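PDB 6BEV: Thiosulfate:glutathione sulfurtransferase from Homo sapiens, which transfers sulfane sulfur from thiosulfate to glutathione, producing S-sulfanylglutathione, a central intermediate of hydrogen sulfide metabolism. Local coordinates for residues Ser34-Ser38 and Gly39-Leu43. Numbering follows the deposited sequence. Where two conformers were deposited one is given.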
ATOM      1  N   SER A  34     -12.004  -7.681  -4.888  0.67 11.99           N
ATOM      2  CA  SER A  34     -13.271  -7.578  -4.172  0.67 12.94           C
ATOM      3  C   SER A  34     -13.201  -6.570  -3.035  0.67 12.44           C
ATOM      4  O   SER A  34     -14.186  -5.880  -2.759  0.67 12.85           O
ATOM      5  CB  SER A  34     -13.719  -8.940  -3.671  0.67 14.34           C
ATOM      6  OG  SER A  34     -14.044  -9.758  -4.775  0.67 16.33           O
ATOM      7  N   LEU A  35     -12.056  -6.468  -2.359  1.00 11.39           N
ATOM      8  CA  LEU A  35     -11.929  -5.466  -1.308  1.00 11.44           C
ATOM      9  C   LEU A  35     -11.993  -4.057  -1.881  1.00 11.90           C
ATOM     10  O   LEU A  35     -12.538  -3.142  -1.253  1.00 13.35           O
ATOM     11  CB  LEU A  35     -10.624  -5.677  -0.526  1.00 12.20           C
ATOM     12  CG  LEU A  35     -10.557  -6.936   0.334  1.00 13.13           C
ATOM     13  CD1 LEU A  35      -9.126  -7.200   0.767  1.00 14.45           C
ATOM     14  CD2 LEU A  35     -11.459  -6.808   1.554  1.00 14.65           C
ATOM     15  N   LEU A  36     -11.422  -3.845  -3.064  1.00 11.25           N
ATOM     16  CA  LEU A  36     -11.502  -2.527  -3.683  1.00 11.76           C
ATOM     17  C   LEU A  36     -12.930  -2.203  -4.092  1.00 12.01           C
ATOM     18  O   LEU A  36     -13.403  -1.078  -3.884  1.00 13.09           O
ATOM     19  CB  LEU A  36     -10.563  -2.434  -4.882  1.00 12.29           C
ATOM     20  CG  LEU A  36      -9.080  -2.560  -4.544  1.00 12.75           C
ATOM     21  CD1 LEU A  36      -8.273  -2.676  -5.836  1.00 13.82           C
ATOM     22  CD2 LEU A  36      -8.586  -1.409  -3.709  1.00 13.45           C
ATOM     23  N   ALA A  37     -13.630  -3.178  -4.671  1.00 11.58           N
ATOM     24  CA  ALA A  37     -15.003  -2.942  -5.108  1.00 12.81           C
ATOM     25  C   ALA A  37     -15.922  -2.639  -3.937  1.00 12.14           C
ATOM     26  O   ALA A  37     -16.881  -1.875  -4.092  1.00 13.07           O
ATOM     27  CB  ALA A  37     -15.531  -4.140  -5.892  1.00 13.89           C
ATOM     28  N   SER A  38     -15.645  -3.199  -2.761  1.00 11.46           N
ATOM     29  CA  SER A  38     -16.482  -3.007  -1.588  1.00 12.08           C
ATOM     30  C   SER A  38     -16.077  -1.812  -0.740  1.00 11.84           C
ATOM     31  O   SER A  38     -16.777  -1.492   0.216  1.00 13.50           O
ATOM     32  CB  SER A  38     -16.513  -4.272  -0.740  1.00 14.25           C
ATOM     33  OG  SER A  38     -15.237  -4.602  -0.278  1.00 15.71           O
ATOM     34  N   GLY A  39     -14.986  -1.136  -1.077  1.00 11.33           N
ATOM     35  CA  GLY A  39     -14.531  -0.007  -0.288  1.00 11.76           C
ATOM     36  C   GLY A  39     -13.832  -0.389   1.000  1.00 11.29           C
ATOM     37  O   GLY A  39     -13.846   0.389   1.959  1.00 12.80           O
ATOM     38  N   ARG A  40     -13.213  -1.571   1.046  1.00 11.13           N
ATOM     39  CA  ARG A  40     -12.640  -2.097   2.277  1.00 11.99           C
ATOM     40  C   ARG A  40     -11.118  -2.186   2.302  1.00 12.78           C
ATOM     41  O   ARG A  40     -10.572  -2.547   3.347  1.00 15.59           O
ATOM     42  CB  ARG A  40     -13.245  -3.469   2.585  1.00 12.40           C
ATOM     43  CG  ARG A  40     -14.689  -3.324   3.003  1.00 14.15           C
ATOM     44  CD  ARG A  40     -15.386  -4.610   3.293  1.00 16.55           C
ATOM     45  NE  ARG A  40     -16.647  -4.292   3.959  1.00 18.13           N
ATOM     46  CZ  ARG A  40     -17.761  -5.009   3.879  1.00 18.45           C
ATOM     47  NH1 ARG A  40     -17.805  -6.126   3.159  1.00 21.65           N
ATOM     48  NH2 ARG A  40     -18.838  -4.584   4.535  1.00 18.27           N
ATOM     49  N   ALA A  41     -10.425  -1.892   1.200  1.00 12.72           N
ATOM     50  CA  ALA A  41      -8.964  -1.875   1.170  1.00 12.75           C
ATOM     51  C   ALA A  41      -8.460  -0.506   0.744  1.00 12.92           C
ATOM     52  O   ALA A  41      -9.060   0.165  -0.096  1.00 14.74           O
ATOM     53  CB  ALA A  41      -8.402  -2.916   0.196  1.00 14.22           C
ATOM     54  N   ARG A  42      -7.323  -0.124   1.311  1.00 12.13           N
ATOM     55  CA  ARG A  42      -6.577   1.052   0.899  1.00 12.25           C
ATOM     56  C   ARG A  42      -5.276   0.576   0.286  1.00 12.54           C
ATOM     57  O   ARG A  42      -4.661  -0.355   0.800  1.00 16.18           O
ATOM     58  CB  ARG A  42      -6.245   1.925   2.099  1.00 15.15           C
ATOM     59  CG  ARG A  42      -7.309   2.886   2.516  1.00 17.89           C
ATOM     60  CD  ARG A  42      -6.733   3.841   3.552  1.00 19.42           C
ATOM     61  NE  ARG A  42      -5.940   4.959   3.017  1.00 19.12           N
ATOM     62  CZ  ARG A  42      -5.425   5.937   3.776  1.00 17.27           C
ATOM     63  NH1 ARG A  42      -5.585   5.923   5.089  1.00 15.99           N
ATOM     64  NH2 ARG A  42      -4.733   6.933   3.238  1.00 17.82           N
ATOM     65  N   LEU A  43      -4.866   1.215  -0.796  1.00 12.23           N
ATOM     66  CA  LEU A  43      -3.691   0.821  -1.552  1.00 13.06           C
ATOM     67  C   LEU A  43      -2.570   1.824  -1.337  1.00 10.74           C
ATOM     68  O   LEU A  43      -2.789   3.038  -1.418  1.00 12.02           O
ATOM     69  CB  LEU A  43      -4.009   0.801  -3.050  1.00 12.98           C
ATOM     70  CG  LEU A  43      -4.837  -0.369  -3.564  1.00 15.26           C
ATOM     71  CD1 LEU A  43      -5.426  -0.046  -4.936  1.00 17.78           C
ATOM     72  CD2 LEU A  43      -3.975  -1.598  -3.627  1.00 18.94           C
TER
HETATM   73  O   HOH W   1     -11.434  -0.692  -0.928  0.55 56.58           O
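Leu35 and Ala41 meet where the chain leaves helix 29-38, their CB atoms 3.6 Å apart and packed against each other. Beside this pair, Leu36 crosses Leu43 at about a right angle, its CD2 lying 3.7 Å from Leu43 CD1; with CG anti to its carbonyl carbon (chi1 -64°), Leu36 brings its branch back to the strand although its CB starts away from it. These two apolar pairs form the close-packed side. The backbone closes the helix in a Schellman motif. Arg40 N donates to Leu35 O at 2.9 Å, nearly straight at 165°, whereas Gly39 N reaches Leu36 O at 3.2 Å from above the carbonyl plane. Gly39 makes the turn with positive phi (77°). A water accepts from Ala41 N and donates to Leu35 O, and so shares the Ala41 N-H with its weak direct bond to Leu35 O.

The exposed flank is looser: the extended Arg40 chain runs past Ser38, its CG 3.6 Å from Ser38 OG. Through this turn, helix 29-38 passes into strand 42-45 of the parallel rhodanese sheet: Leu35 and Ala41 also touch His94, and buried Leu43 packs on Val96 and Phe98 of the adjacent strand 95-98.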